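Local coordinates for ABC-type transport system, sugar-family extracellular solute-binding protein (Peptoclostridium difficile 630, PDB 6HNI) that probably captures tyrosine outside the cell for uptake by an ABC transporter, binding it in a closed cleft, and also has adhesive properties, at residues 29-34 and 71-76; 88-93 and 97-102; 143-148 and 156-161; 174-179 and 185-190. The protein carries 1 engineered substitution. One frame throughout, in Å; residues are numbered along the deposited sequence. Where two conformers were deposited one is given.

Contact 1 of 4, residues 29-34 and 71-76; sequences TQLVEH and PTTQSI. With TYR (tyrosine), chain B; EDO (1,2-ethanediol), chain E.
Thr29 and Leu31 meet Ile76 and Thr73 where helix 70-82, in the beta-alpha-beta crossover from strand 59-65 to strand 87-91, passes over strand 24-30 near the tyrosine pocket. The CG2 branch of Ile76 lies across CB and OG1 of Thr29, Thr29 OG1 to Ile76 CG2 being 3.5 Å. With OG1 anti to the backbone N (chi1 175°), that hydroxyl gives its proton to a water 2.7 Å from Thr29 OG1, and the water donates onward to Thr73 O over 2.8 Å. Thr73 OG1 bonds back to Met70 O in its own helix, leaving its methyl for the strand side: Thr73 CG2 lies 3.7 Å from Leu31 CD1. Beyond Leu31 the chain is loop. Gln30 NE2 reaches Val32 O (3.0 Å, 171° at the hydrogen), approaching from well above the carbonyl plane. At the end of this loop His34 CE1 is 3.5 Å from CE1 of the bound tyrosine, while His34 NE2 bonds to Asn218 OD1; Asn218 ND2 in turn holds the ligand. The helix thus grips the strand through methyl packing and a bridging water, and the Gln30 bond to Val32 O and the His34 bond to Asn218 would steady the loop that carries the pocket histidine.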
loop_
_atom_site.group_PDB
_atom_site.type_symbol
_atom_site.label_atom_id
_atom_site.label_comp_id
_atom_site.label_asym_id
_atom_site.label_seq_id
_atom_site.Cartn_x
_atom_site.Cartn_y
_atom_site.Cartn_z
ATOM N N THR A 29 -7.294 -12.655 3.094
ATOM C CA THR A 29 -8.082 -11.517 3.692
ATOM C C THR A 29 -7.502 -10.231 3.135
ATOM O O THR A 29 -6.360 -9.886 3.367
ATOM C CB THR A 29 -8.092 -11.613 5.218
ATOM O OG1 THR A 29 -8.772 -10.408 5.730
ATOM C CG2 THR A 29 -6.768 -11.663 5.883
ATOM N N GLN A 30 -8.345 -9.542 2.363
ATOM C CA GLN A 30 -7.949 -8.298 1.709
ATOM C C GLN A 30 -8.855 -7.140 2.204
ATOM O O GLN A 30 -10.054 -7.301 2.265
ATOM C CB GLN A 30 -8.089 -8.439 0.199
ATOM C CG GLN A 30 -7.589 -7.262 -0.603
ATOM C CD GLN A 30 -7.646 -7.451 -2.109
ATOM O OE1 GLN A 30 -7.377 -8.568 -2.618
ATOM N NE2 GLN A 30 -7.896 -6.379 -2.858
ATOM N N LEU A 31 -8.250 -6.008 2.553
ATOM C CA LEU A 31 -9.073 -4.913 3.123
ATOM C C LEU A 31 -10.166 -4.389 2.181
ATOM O O LEU A 31 -11.324 -4.204 2.595
ATOM C CB LEU A 31 -8.127 -3.809 3.553
ATOM C CG LEU A 31 -8.790 -2.501 4.036
ATOM C CD1 LEU A 31 -9.592 -2.811 5.269
ATOM C CD2 LEU A 31 -7.677 -1.512 4.263
ATOM N N VAL A 32 -9.775 -4.130 0.940
ATOM C CA VAL A 32 -10.610 -3.451 -0.040
ATOM C C VAL A 32 -9.991 -3.665 -1.428
ATOM O O VAL A 32 -8.809 -3.901 -1.519
ATOM C CB VAL A 32 -10.745 -1.930 0.314
ATOM C CG1 VAL A 32 -9.420 -1.222 0.157
ATOM C CG2 VAL A 32 -11.869 -1.256 -0.498
ATOM N N GLU A 33 -10.761 -3.508 -2.492
ATOM C CA GLU A 33 -10.207 -3.336 -3.843
ATOM C C GLU A 33 -9.651 -1.914 -4.038
ATOM O O GLU A 33 -10.405 -0.897 -4.159
ATOM C CB GLU A 33 -11.268 -3.604 -4.895
ATOM C CG GLU A 33 -11.824 -5.010 -4.911
ATOM C CD GLU A 33 -13.031 -5.149 -5.822
ATOM O OE1 GLU A 33 -13.328 -4.200 -6.560
ATOM O OE2 GLU A 33 -13.678 -6.216 -5.810
ATOM N N HIS A 34 -8.342 -1.797 -4.021
ATOM C CA HIS A 34 -7.627 -0.658 -4.624
ATOM C C HIS A 34 -6.427 -1.271 -5.388
ATOM O O HIS A 34 -6.063 -2.420 -5.093
ATOM C CB HIS A 34 -7.297 0.523 -3.687
ATOM C CG HIS A 34 -6.283 0.299 -2.593
ATOM N ND1 HIS A 34 -4.921 0.322 -2.811
ATOM C CD2 HIS A 34 -6.440 0.246 -1.241
ATOM C CE1 HIS A 34 -4.298 0.223 -1.644
ATOM N NE2 HIS A 34 -5.196 0.209 -0.670
ATOM N N PRO A 71 -14.627 -3.635 11.024
ATOM C CA PRO A 71 -15.175 -4.796 11.711
ATOM C C PRO A 71 -15.128 -6.093 10.890
ATOM O O PRO A 71 -14.947 -7.201 11.461
ATOM C CB PRO A 71 -16.620 -4.412 11.989
ATOM C CG PRO A 71 -16.549 -2.941 12.141
ATOM C CD PRO A 71 -15.509 -2.454 11.166
ATOM N N THR A 72 -15.306 -5.945 9.575
ATOM C CA THR A 72 -15.299 -7.095 8.697
ATOM C C THR A 72 -13.885 -7.639 8.604
ATOM O O THR A 72 -13.721 -8.882 8.461
ATOM C CB THR A 72 -15.888 -6.756 7.328
ATOM O OG1 THR A 72 -17.194 -6.180 7.526
ATOM C CG2 THR A 72 -16.053 -7.991 6.455
ATOM N N THR A 73 -12.831 -6.848 8.691
ATOM C CA THR A 73 -11.460 -7.455 8.723
ATOM C C THR A 73 -11.364 -8.386 9.906
ATOM O O THR A 73 -10.654 -9.456 9.834
ATOM C CB THR A 73 -10.290 -6.421 8.805
ATOM O OG1 THR A 73 -10.297 -5.735 10.051
ATOM C CG2 THR A 73 -10.344 -5.458 7.678
ATOM N N GLN A 74 -12.023 -8.065 11.005
ATOM C CA GLN A 74 -11.938 -8.871 12.216
ATOM C C GLN A 74 -12.814 -10.108 12.124
ATOM O O GLN A 74 -12.354 -11.198 12.533
ATOM C CB GLN A 74 -12.347 -8.025 13.422
ATOM C CG GLN A 74 -11.402 -6.837 13.624
ATOM C CD GLN A 74 -10.132 -7.156 14.362
ATOM O OE1 GLN A 74 -9.960 -8.222 14.960
ATOM N NE2 GLN A 74 -9.192 -6.199 14.337
ATOM N N SER A 75 -14.009 -10.011 11.574
ATOM C CA SER A 75 -14.867 -11.204 11.409
ATOM C C SER A 75 -14.276 -12.147 10.386
ATOM O O SER A 75 -14.407 -13.372 10.595
ATOM C CB SER A 75 -16.296 -10.831 11.033
ATOM O OG SER A 75 -16.400 -10.099 9.837
ATOM N N ILE A 76 -13.677 -11.663 9.309
ATOM C CA ILE A 76 -13.034 -12.576 8.311
ATOM C C ILE A 76 -11.980 -13.352 9.053
ATOM O O ILE A 76 -11.856 -14.590 8.844
ATOM C CB ILE A 76 -12.417 -11.770 7.144
ATOM C CG1 ILE A 76 -13.527 -11.173 6.240
ATOM C CG2 ILE A 76 -11.395 -12.587 6.391
ATOM C CD1 ILE A 76 -13.070 -10.110 5.289
HETATM N N TYR B . 0.864 0.283 2.914
HETATM C CA TYR B . -0.559 0.047 3.212
HETATM C C TYR B . -0.685 -0.723 4.517
HETATM O O TYR B . -1.790 -1.143 4.839
HETATM C CB TYR B . -1.331 -0.545 2.015
HETATM C CG TYR B . -1.408 0.393 0.856
HETATM C CD1 TYR B . -2.168 1.593 0.973
HETATM C CD2 TYR B . -0.731 0.212 -0.312
HETATM C CE1 TYR B . -2.181 2.503 -0.052
HETATM C CE2 TYR B . -0.737 1.116 -1.353
HETATM C CZ TYR B . -1.484 2.309 -1.214
HETATM O OH TYR B . -1.496 3.233 -2.241
HETATM O OXT TYR B . 0.270 -0.824 5.259
HETATM C C1 EDO E . -14.710 -2.537 -2.893
HETATM O O1 EDO E . -13.708 -3.522 -2.490
HETATM C C2 EDO E . -15.192 -1.636 -1.747
HETATM O O2 EDO E . -16.591 -1.732 -1.477
HETATM O O HOH W 1 -8.334 -9.970 8.315
#

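Contact 2 of 4, residues 88-93 and 97-102; sequences IFAIST and QAAFNA. With TYR (tyrosine), chain B.
Thr93 begins the helix that holds the ligand carboxylate, and its carbonyl and methyl both meet Gln97 one turn on. Its CB lies about equally far from the two carboxylate oxygens of the bound tyrosine. From there the branches part. OG1 stands beside the backbone N (chi1 -63°), which puts the hydroxyl on the same side as the N-H and lets both reach one carboxylate: Thr93 OG1 donates to ligand OXT over 2.6 Å, and Thr93 N donates to ligand O over 2.8 Å, almost straight at 176°. The other branch runs anti to the backbone N and crosses the glutamine side chain, with Thr93 CG2 3.7 Å from Gln97 OE1. Gln97 NE2 is bonded elsewhere, to Ala119 O. Between the backbones, Gln97 N donates to Thr93 O at 2.8 Å, a regular first-turn helical bond. Ser92 is the N-cap of this helix, whose N-terminal end would favour a negative group such as the carboxylate. Farther down, Ala99 CB rests on two strand side chains, 4.1 Å from Ile88 CG2 and 4.4 Å from Ala90 CB, small groups consistent with the 7.1 Å between Ala90 CA and Ala99 CA. The pair opens the beta-alpha-beta unit of strand 87-91, helix 93-102 and strand 108-113: Ala99 also touches Ile108, Thr93 touches Val113, Ala90 touches Thr29 of the adjoining strand, and Ala98 packs against Thr73 of helix 70-82.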
loop_
_atom_site.group_PDB
_atom_site.type_symbol
_atom_site.label_atom_id
_atom_site.label_comp_id
_atom_site.label_asym_id
_atom_site.label_seq_id
_atom_site.Cartn_x
_atom_site.Cartn_y
_atom_site.Cartn_z
ATOM N N ILE A 88 -2.932 -18.222 6.320
ATOM C CA ILE A 88 -3.673 -16.963 6.038
ATOM C C ILE A 88 -2.769 -15.972 5.321
ATOM O O ILE A 88 -1.643 -15.784 5.746
ATOM C CB ILE A 88 -4.165 -16.366 7.350
ATOM C CG1 ILE A 88 -5.219 -17.257 7.984
ATOM C CG2 ILE A 88 -4.782 -14.954 7.095
ATOM C CD1 ILE A 88 -5.532 -16.926 9.429
ATOM N N PHE A 89 -3.231 -15.494 4.190
ATOM C CA PHE A 89 -2.529 -14.445 3.451
ATOM C C PHE A 89 -3.343 -13.141 3.680
ATOM O O PHE A 89 -4.498 -13.057 3.309
ATOM C CB PHE A 89 -2.510 -14.811 1.968
ATOM C CG PHE A 89 -1.943 -13.764 1.032
ATOM C CD1 PHE A 89 -0.812 -13.012 1.355
ATOM C CD2 PHE A 89 -2.527 -13.575 -0.193
ATOM C CE1 PHE A 89 -0.350 -12.024 0.451
ATOM C CE2 PHE A 89 -2.054 -12.628 -1.090
ATOM C CZ PHE A 89 -0.941 -11.887 -0.746
ATOM N N ALA A 90 -2.634 -12.197 4.302
ATOM C CA ALA A 90 -3.295 -10.892 4.708
ATOM C C ALA A 90 -2.677 -9.748 3.902
ATOM O O ALA A 90 -1.457 -9.536 3.888
ATOM C CB ALA A 90 -3.138 -10.672 6.219
ATOM N N ILE A 91 -3.581 -8.961 3.285
ATOM C CA ILE A 91 -3.197 -7.925 2.374
ATOM C C ILE A 91 -3.647 -6.604 3.015
ATOM O O ILE A 91 -4.845 -6.346 3.064
ATOM C CB ILE A 91 -3.855 -8.103 0.991
ATOM C CG1 ILE A 91 -3.487 -9.486 0.373
ATOM C CG2 ILE A 91 -3.515 -6.970 0.051
ATOM C CD1 ILE A 91 -4.332 -9.750 -0.837
ATOM N N SER A 92 -2.621 -5.833 3.392
ATOM C CA SER A 92 -2.703 -4.514 4.118
ATOM C C SER A 92 -2.493 -4.684 5.596
ATOM O O SER A 92 -2.779 -5.713 6.217
ATOM C CB SER A 92 -4.013 -3.753 3.869
ATOM O OG SER A 92 -5.040 -4.218 4.723
ATOM N N THR A 93 -2.124 -3.531 6.236
ATOM C CA THR A 93 -1.917 -3.481 7.661
ATOM C C THR A 93 -3.178 -3.843 8.446
ATOM O O THR A 93 -3.123 -4.641 9.359
ATOM C CB THR A 93 -1.246 -2.176 8.109
ATOM O OG1 THR A 93 0.045 -2.075 7.543
ATOM C CG2 THR A 93 -1.151 -2.073 9.609
ATOM N N GLN A 97 -3.296 -7.012 10.905
ATOM C CA GLN A 97 -3.485 -6.846 12.338
ATOM C C GLN A 97 -4.668 -7.663 12.856
ATOM O O GLN A 97 -4.572 -8.287 13.931
ATOM C CB GLN A 97 -3.648 -5.356 12.730
ATOM C CG GLN A 97 -2.363 -4.616 12.594
ATOM C CD GLN A 97 -2.531 -3.147 13.010
ATOM O OE1 GLN A 97 -3.427 -2.461 12.489
ATOM N NE2 GLN A 97 -1.622 -2.672 13.852
ATOM N N ALA A 98 -5.741 -7.682 12.078
ATOM C CA ALA A 98 -6.893 -8.492 12.435
ATOM C C ALA A 98 -6.563 -10.012 12.474
ATOM O O ALA A 98 -6.981 -10.693 13.362
ATOM C CB ALA A 98 -8.042 -8.235 11.511
ATOM N N ALA A 99 -5.852 -10.475 11.438
ATOM C CA ALA A 99 -5.452 -11.899 11.351
ATOM C C ALA A 99 -4.607 -12.254 12.582
ATOM O O ALA A 99 -4.852 -13.261 13.242
ATOM C CB ALA A 99 -4.686 -12.109 10.074
ATOM N N PHE A 100 -3.649 -11.386 12.935
ATOM C CA PHE A 100 -2.799 -11.617 14.084
ATOM C C PHE A 100 -3.568 -11.620 15.414
ATOM O O PHE A 100 -3.292 -12.433 16.312
ATOM C CB PHE A 100 -1.603 -10.664 14.053
ATOM C CG PHE A 100 -0.565 -10.882 15.137
ATOM C CD1 PHE A 100 0.133 -12.103 15.237
ATOM C CD2 PHE A 100 -0.249 -9.878 16.039
ATOM C CE1 PHE A 100 1.108 -12.272 16.209
ATOM C CE2 PHE A 100 0.732 -10.043 16.984
ATOM C CZ PHE A 100 1.425 -11.234 17.070
ATOM N N ASN A 101 -4.554 -10.730 15.542
ATOM C CA ASN A 101 -5.396 -10.767 16.686
ATOM C C ASN A 101 -6.201 -12.053 16.776
ATOM O O ASN A 101 -6.441 -12.544 17.863
ATOM C CB ASN A 101 -6.361 -9.550 16.679
ATOM C CG ASN A 101 -5.660 -8.222 16.922
ATOM O OD1 ASN A 101 -4.523 -8.151 17.378
ATOM N ND2 ASN A 101 -6.391 -7.156 16.645
ATOM N N ALA A 102 -6.661 -12.541 15.637
ATOM C CA ALA A 102 -7.520 -13.730 15.583
ATOM C C ALA A 102 -6.797 -15.039 15.922
ATOM O O ALA A 102 -7.416 -15.920 16.481
ATOM C CB ALA A 102 -8.175 -13.867 14.237
HETATM N N TYR B . 0.864 0.283 2.914
HETATM C CA TYR B . -0.559 0.047 3.212
HETATM C C TYR B . -0.685 -0.723 4.517
HETATM O O TYR B . -1.790 -1.143 4.839
HETATM C CB TYR B . -1.331 -0.545 2.015
HETATM C CG TYR B . -1.408 0.393 0.856
HETATM C CD1 TYR B . -2.168 1.593 0.973
HETATM C CD2 TYR B . -0.731 0.212 -0.312
HETATM C CE1 TYR B . -2.181 2.503 -0.052
HETATM C CE2 TYR B . -0.737 1.116 -1.353
HETATM C CZ TYR B . -1.484 2.309 -1.214
HETATM O OH TYR B . -1.496 3.233 -2.241
HETATM O OXT TYR B . 0.270 -0.824 5.259
#

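Contact 3 of 4, residues 143-148 and 156-161; sequences KGLELL and KTIGVM
Two rings flank the methyl groups of Leu145, Leu148 and Ile158, which alone make this contact. Ile158 CD1 and Leu148 CD1 lie on the same face of the Phe185 ring, the isoleucine methyl over its rim and the leucine methyl farther out, past the rim. The other branch of Leu145 lies over a face of the Tyr179 ring, Leu145 CD1 standing 3.3 Å almost directly above Tyr179 CD1, a tight approach. The side chain of Tyr213 touches Leu145 and Ile158. Among these groups the end of Ile158 reaches toward two leucines. Its CG1 is anti to the carbonyl carbon (chi1 -58°) and CD1 continues nearly straight beyond it (chi2 166°), which carries the methyl well clear of the strand. There Ile158 CD1 meets Leu145 CD2 at 4.1 Å and Leu148 CD1 at 4.4 Å. The two leucines share one extended shape; a type I beta turn spans Leu145 to Leu148, Leu148 N bonding to Leu145 O at 3.1 Å, and both CB atoms face strand 157-163. Val211 of the next strand touches Leu148 and Ile158. At the start of the strand Asp210 OD2 accepts from both Lys156 N and Thr157 N. The contact is apolar: van der Waals touch and the burial of three aliphatic chains join segment 143-148 to the sheet, with no directional bond between the two segments.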
loop_
_atom_site.group_PDB
_atom_site.type_symbol
_atom_site.label_atom_id
_atom_site.label_comp_id
_atom_site.label_asym_id
_atom_site.label_seq_id
_atom_site.Cartn_x
_atom_site.Cartn_y
_atom_site.Cartn_z
ATOM N N LYS A 143 11.785 8.978 -2.446
ATOM C CA LYS A 143 11.535 8.568 -3.827
ATOM C C LYS A 143 10.482 9.422 -4.506
ATOM O O LYS A 143 10.622 9.815 -5.633
ATOM C CB LYS A 143 11.132 7.087 -3.890
ATOM C CG LYS A 143 12.270 6.144 -3.482
ATOM C CD LYS A 143 13.371 6.080 -4.526
ATOM C CE LYS A 143 14.399 4.995 -4.177
ATOM N NZ LYS A 143 15.466 5.003 -5.208
ATOM N N GLY A 144 9.394 9.656 -3.816
ATOM C CA GLY A 144 8.382 10.550 -4.359
ATOM C C GLY A 144 8.801 12.009 -4.369
ATOM O O GLY A 144 8.552 12.726 -5.347
ATOM N N LEU A 145 9.469 12.454 -3.313
ATOM C CA LEU A 145 9.850 13.857 -3.212
ATOM C C LEU A 145 10.940 14.261 -4.219
ATOM O O LEU A 145 11.019 15.420 -4.589
ATOM C CB LEU A 145 10.168 14.206 -1.754
ATOM C CG LEU A 145 8.949 14.047 -0.819
ATOM C CD1 LEU A 145 9.314 14.371 0.614
ATOM C CD2 LEU A 145 7.709 14.801 -1.250
ATOM N N GLU A 146 11.726 13.302 -4.696
ATOM C CA GLU A 146 12.649 13.460 -5.866
ATOM C C GLU A 146 11.946 14.026 -7.084
ATOM O O GLU A 146 12.541 14.756 -7.877
ATOM C CB GLU A 146 13.313 12.079 -6.281
ATOM C CG GLU A 146 14.523 11.678 -5.467
ATOM C CD GLU A 146 15.047 10.258 -5.738
ATOM O OE1 GLU A 146 14.926 9.743 -6.892
ATOM O OE2 GLU A 146 15.597 9.657 -4.787
ATOM N N LEU A 147 10.669 13.692 -7.230
ATOM C CA LEU A 147 9.903 14.117 -8.373
ATOM C C LEU A 147 9.527 15.592 -8.355
ATOM O O LEU A 147 9.150 16.128 -9.379
ATOM C CB LEU A 147 8.665 13.243 -8.533
ATOM C CG LEU A 147 8.937 11.716 -8.678
ATOM C CD1 LEU A 147 7.579 11.080 -8.843
ATOM C CD2 LEU A 147 9.892 11.426 -9.834
ATOM N N LEU A 148 9.638 16.247 -7.202
ATOM C CA LEU A 148 9.414 17.686 -7.157
ATOM C C LEU A 148 10.370 18.434 -8.069
ATOM O O LEU A 148 9.974 19.422 -8.677
ATOM C CB LEU A 148 9.505 18.177 -5.724
ATOM C CG LEU A 148 8.474 17.662 -4.741
ATOM C CD1 LEU A 148 8.725 18.216 -3.335
ATOM C CD2 LEU A 148 7.047 17.910 -5.209
ATOM N N LYS A 156 7.452 24.674 -1.932
ATOM C CA LYS A 156 8.011 24.728 -0.577
ATOM C C LYS A 156 7.103 24.140 0.480
ATOM O O LYS A 156 7.572 23.855 1.571
ATOM C CB LYS A 156 8.403 26.163 -0.183
ATOM C CG LYS A 156 9.536 26.762 -1.035
ATOM C CD LYS A 156 10.926 26.199 -0.708
ATOM C CE LYS A 156 11.709 27.028 0.344
ATOM N NZ LYS A 156 12.883 26.330 1.021
ATOM N N THR A 157 5.807 24.003 0.170
ATOM C CA THR A 157 4.814 23.532 1.135
ATOM C C THR A 157 4.118 22.291 0.594
ATOM O O THR A 157 3.519 22.334 -0.462
ATOM C CB THR A 157 3.749 24.625 1.503
ATOM O OG1 THR A 157 4.401 25.804 2.010
ATOM C CG2 THR A 157 2.821 24.095 2.574
ATOM N N ILE A 158 4.219 21.221 1.367
ATOM C CA ILE A 158 3.705 19.889 0.991
ATOM C C ILE A 158 2.495 19.596 1.894
ATOM O O ILE A 158 2.631 19.604 3.111
ATOM C CB ILE A 158 4.772 18.786 1.216
ATOM C CG1 ILE A 158 6.034 19.111 0.403
ATOM C CG2 ILE A 158 4.213 17.416 0.844
ATOM C CD1 ILE A 158 7.233 18.295 0.800
ATOM N N GLY A 159 1.348 19.292 1.295
ATOM C CA GLY A 159 0.221 18.793 2.053
ATOM C C GLY A 159 0.225 17.261 2.144
ATOM O O GLY A 159 0.706 16.590 1.217
ATOM N N VAL A 160 -0.371 16.779 3.201
ATOM C CA VAL A 160 -0.596 15.309 3.343
ATOM C C VAL A 160 -1.922 15.097 4.062
ATOM O O VAL A 160 -2.120 15.558 5.195
ATOM C CB VAL A 160 0.587 14.644 4.058
ATOM C CG1 VAL A 160 0.825 15.095 5.466
ATOM C CG2 VAL A 160 0.367 13.140 4.048
ATOM N N MET A 161 -2.834 14.392 3.402
ATOM C CA MET A 161 -4.064 13.899 4.009
ATOM C C MET A 161 -3.910 12.398 4.252
ATOM O O MET A 161 -3.422 11.671 3.367
ATOM C CB MET A 161 -5.284 14.227 3.118
ATOM C CG MET A 161 -6.594 13.813 3.714
ATOM S SD MET A 161 -8.032 14.551 2.911
ATOM C CE MET A 161 -7.920 13.762 1.325
#

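Contact 4 of 4, residues 174-179 and 185-190; sequences DALKEY and FKVVEK
Lys177 and Glu189 are brought together by a bend in one chain and a straight run in the other. The lysine leaves the helix with CG beside its backbone N and kinks at chi3 (81°), and the glutamate stays extended through CD; the two side chains cross at about a right angle. Lys177 NZ then lies 2.8 Å from Glu189 OE2, a salt bridge formed on the syn side of the carboxylate, 32° out of its plane. Glu189 OE1 is taken by Tyr162 OH, leaving the carboxylate held through both oxygens. The segments are the helix and final strand of a beta-alpha-beta crossover, strand 157-163, helix 167-183, strand 186-192, in which the helix runs nearly antiparallel to the strand (155°) with the two short axes 8.5 Å apart. Val187 faces the helix. Its CG1 is 4.2 Å from Leu176 CD2 and 4.3 Å from Lys177 CG, the lower part of the lysine chain thus joining the apolar packing. Where the helix nears the loop before the strand, Phe185 CE2 comes to the edge of the Tyr179 ring, near its plane, 4.0 Å from Tyr179 CE1. Phe185 also touches Ala180 on the helix.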
loop_
_atom_site.group_PDB
_atom_site.type_symbol
_atom_site.label_atom_id
_atom_site.label_comp_id
_atom_site.label_asym_id
_atom_site.label_seq_id
_atom_site.Cartn_x
_atom_site.Cartn_y
_atom_site.Cartn_z
ATOM N N ASP A 174 5.397 10.843 9.696
ATOM C CA ASP A 174 6.594 11.206 10.498
ATOM C C ASP A 174 7.831 11.317 9.602
ATOM O O ASP A 174 8.657 12.225 9.782
ATOM C CB ASP A 174 6.885 10.184 11.577
ATOM C CG ASP A 174 5.941 10.245 12.705
ATOM O OD1 ASP A 174 5.201 11.230 12.830
ATOM O OD2 ASP A 174 5.931 9.284 13.500
ATOM N N ALA A 175 7.980 10.342 8.686
ATOM C CA ALA A 175 9.086 10.360 7.705
ATOM C C ALA A 175 9.045 11.594 6.811
ATOM O O ALA A 175 10.098 12.191 6.535
ATOM C CB ALA A 175 9.123 9.095 6.884
ATOM N N LEU A 176 7.841 11.963 6.371
ATOM C CA LEU A 176 7.681 13.163 5.576
ATOM C C LEU A 176 8.122 14.417 6.328
ATOM O O LEU A 176 8.830 15.291 5.782
ATOM C CB LEU A 176 6.233 13.301 5.145
ATOM C CG LEU A 176 5.894 14.516 4.335
ATOM C CD1 LEU A 176 6.654 14.583 3.052
ATOM C CD2 LEU A 176 4.415 14.517 4.020
ATOM N N LYS A 177 7.699 14.510 7.585
ATOM C CA LYS A 177 8.087 15.671 8.404
ATOM C C LYS A 177 9.577 15.692 8.658
ATOM O O LYS A 177 10.180 16.774 8.688
ATOM C CB LYS A 177 7.316 15.724 9.703
ATOM C CG LYS A 177 5.840 16.017 9.517
ATOM C CD LYS A 177 4.982 15.566 10.666
ATOM C CE LYS A 177 4.959 16.506 11.821
ATOM N NZ LYS A 177 3.808 16.121 12.701
ATOM N N GLU A 178 10.208 14.528 8.852
ATOM C CA GLU A 178 11.641 14.493 9.033
ATOM C C GLU A 178 12.376 14.972 7.775
ATOM O O GLU A 178 13.308 15.810 7.860
ATOM C CB GLU A 178 12.096 13.068 9.406
ATOM C CG GLU A 178 13.593 12.904 9.551
ATOM C CD GLU A 178 14.134 13.487 10.850
ATOM O OE1 GLU A 178 13.361 14.114 11.632
ATOM O OE2 GLU A 178 15.350 13.311 11.091
ATOM N N TYR A 179 11.962 14.486 6.616
ATOM C CA TYR A 179 12.526 14.937 5.360
ATOM C C TYR A 179 12.360 16.455 5.185
ATOM O O TYR A 179 13.290 17.154 4.789
ATOM C CB TYR A 179 11.881 14.208 4.191
ATOM C CG TYR A 179 12.408 14.552 2.814
ATOM C CD1 TYR A 179 11.954 15.670 2.155
ATOM C CD2 TYR A 179 13.296 13.722 2.143
ATOM C CE1 TYR A 179 12.388 15.981 0.899
ATOM C CE2 TYR A 179 13.738 14.036 0.881
ATOM C CZ TYR A 179 13.275 15.176 0.263
ATOM O OH TYR A 179 13.687 15.547 -0.983
ATOM N N PHE A 185 11.325 22.292 3.561
ATOM C CA PHE A 185 9.875 22.301 3.243
ATOM C C PHE A 185 9.048 22.449 4.514
ATOM O O PHE A 185 9.481 22.075 5.629
ATOM C CB PHE A 185 9.478 20.962 2.578
ATOM C CG PHE A 185 10.119 20.736 1.272
ATOM C CD1 PHE A 185 9.566 21.215 0.122
ATOM C CD2 PHE A 185 11.285 20.009 1.195
ATOM C CE1 PHE A 185 10.163 20.979 -1.122
ATOM C CE2 PHE A 185 11.909 19.808 -0.009
ATOM C CZ PHE A 185 11.344 20.264 -1.176
ATOM N N LYS A 186 7.854 23.000 4.307
ATOM C CA LYS A 186 6.770 23.044 5.289
ATOM C C LYS A 186 5.791 21.898 4.992
ATOM O O LYS A 186 5.533 21.602 3.835
ATOM C CB LYS A 186 6.030 24.379 5.153
ATOM C CG LYS A 186 4.889 24.574 6.134
ATOM C CD LYS A 186 4.568 26.067 6.221
ATOM C CE LYS A 186 3.460 26.350 7.200
ATOM N NZ LYS A 186 2.162 26.110 6.531
ATOM N N VAL A 187 5.241 21.270 6.018
ATOM C CA VAL A 187 4.233 20.233 5.807
ATOM C C VAL A 187 2.932 20.709 6.443
ATOM O O VAL A 187 2.938 21.176 7.585
ATOM C CB VAL A 187 4.636 18.902 6.470
ATOM C CG1 VAL A 187 3.541 17.833 6.361
ATOM C CG2 VAL A 187 5.925 18.436 5.856
ATOM N N VAL A 188 1.843 20.599 5.713
ATOM C CA VAL A 188 0.497 20.841 6.243
ATOM C C VAL A 188 -0.260 19.507 6.260
ATOM O O VAL A 188 -0.456 18.890 5.201
ATOM C CB VAL A 188 -0.255 21.853 5.365
ATOM C CG1 VAL A 188 -1.632 22.097 5.934
ATOM C CG2 VAL A 188 0.516 23.155 5.270
ATOM N N GLU A 189 -0.629 19.063 7.456
ATOM C CA GLU A 189 -1.319 17.798 7.663
ATOM C C GLU A 189 -2.812 17.940 7.731
ATOM O O GLU A 189 -3.309 18.937 8.343
ATOM C CB GLU A 189 -0.919 17.151 8.983
ATOM C CG GLU A 189 0.508 16.783 9.113
ATOM C CD GLU A 189 0.793 16.271 10.513
ATOM O OE1 GLU A 189 0.161 15.286 10.968
ATOM O OE2 GLU A 189 1.642 16.870 11.176
ATOM N N LYS A 190 -3.519 16.983 7.146
ATOM C CA LYS A 190 -4.955 16.884 7.331
ATOM C C LYS A 190 -5.296 15.440 7.696
ATOM O O LYS A 190 -5.434 14.559 6.839
ATOM C CB LYS A 190 -5.704 17.368 6.097
ATOM C CG LYS A 190 -7.214 17.388 6.212
ATOM C CD LYS A 190 -7.666 18.360 7.293
ATOM C CE LYS A 190 -9.191 18.539 7.329
ATOM N NZ LYS A 190 -9.689 19.165 8.586
#

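Overall arrangement
The contacts form two pairs, one in each parallel sheet, as expected for the two lobes of a periplasmic-binding-protein fold. Contacts 1 and 2 share the five-stranded sheet through adjacent strands 24-30 and 87-91, their centres 9 Å apart, and both reach the bound tyrosine. Contacts 3 and 4 share the four-stranded sheet, also with centres 9 Å apart, through strands 157-163 and 186-192. Between the pairs the centres lie about 29 to 30 Å apart. Contacts 1 to 3 are buried; contact 4 is at the surface, on the outermost strand 186-192. Chemistry follows place: a water bridge and methyl packing in contact 1, ligand bonds in contact 2, methyl packing in contact 3, and a surface salt bridge beside apolar and aromatic packing in contact 4.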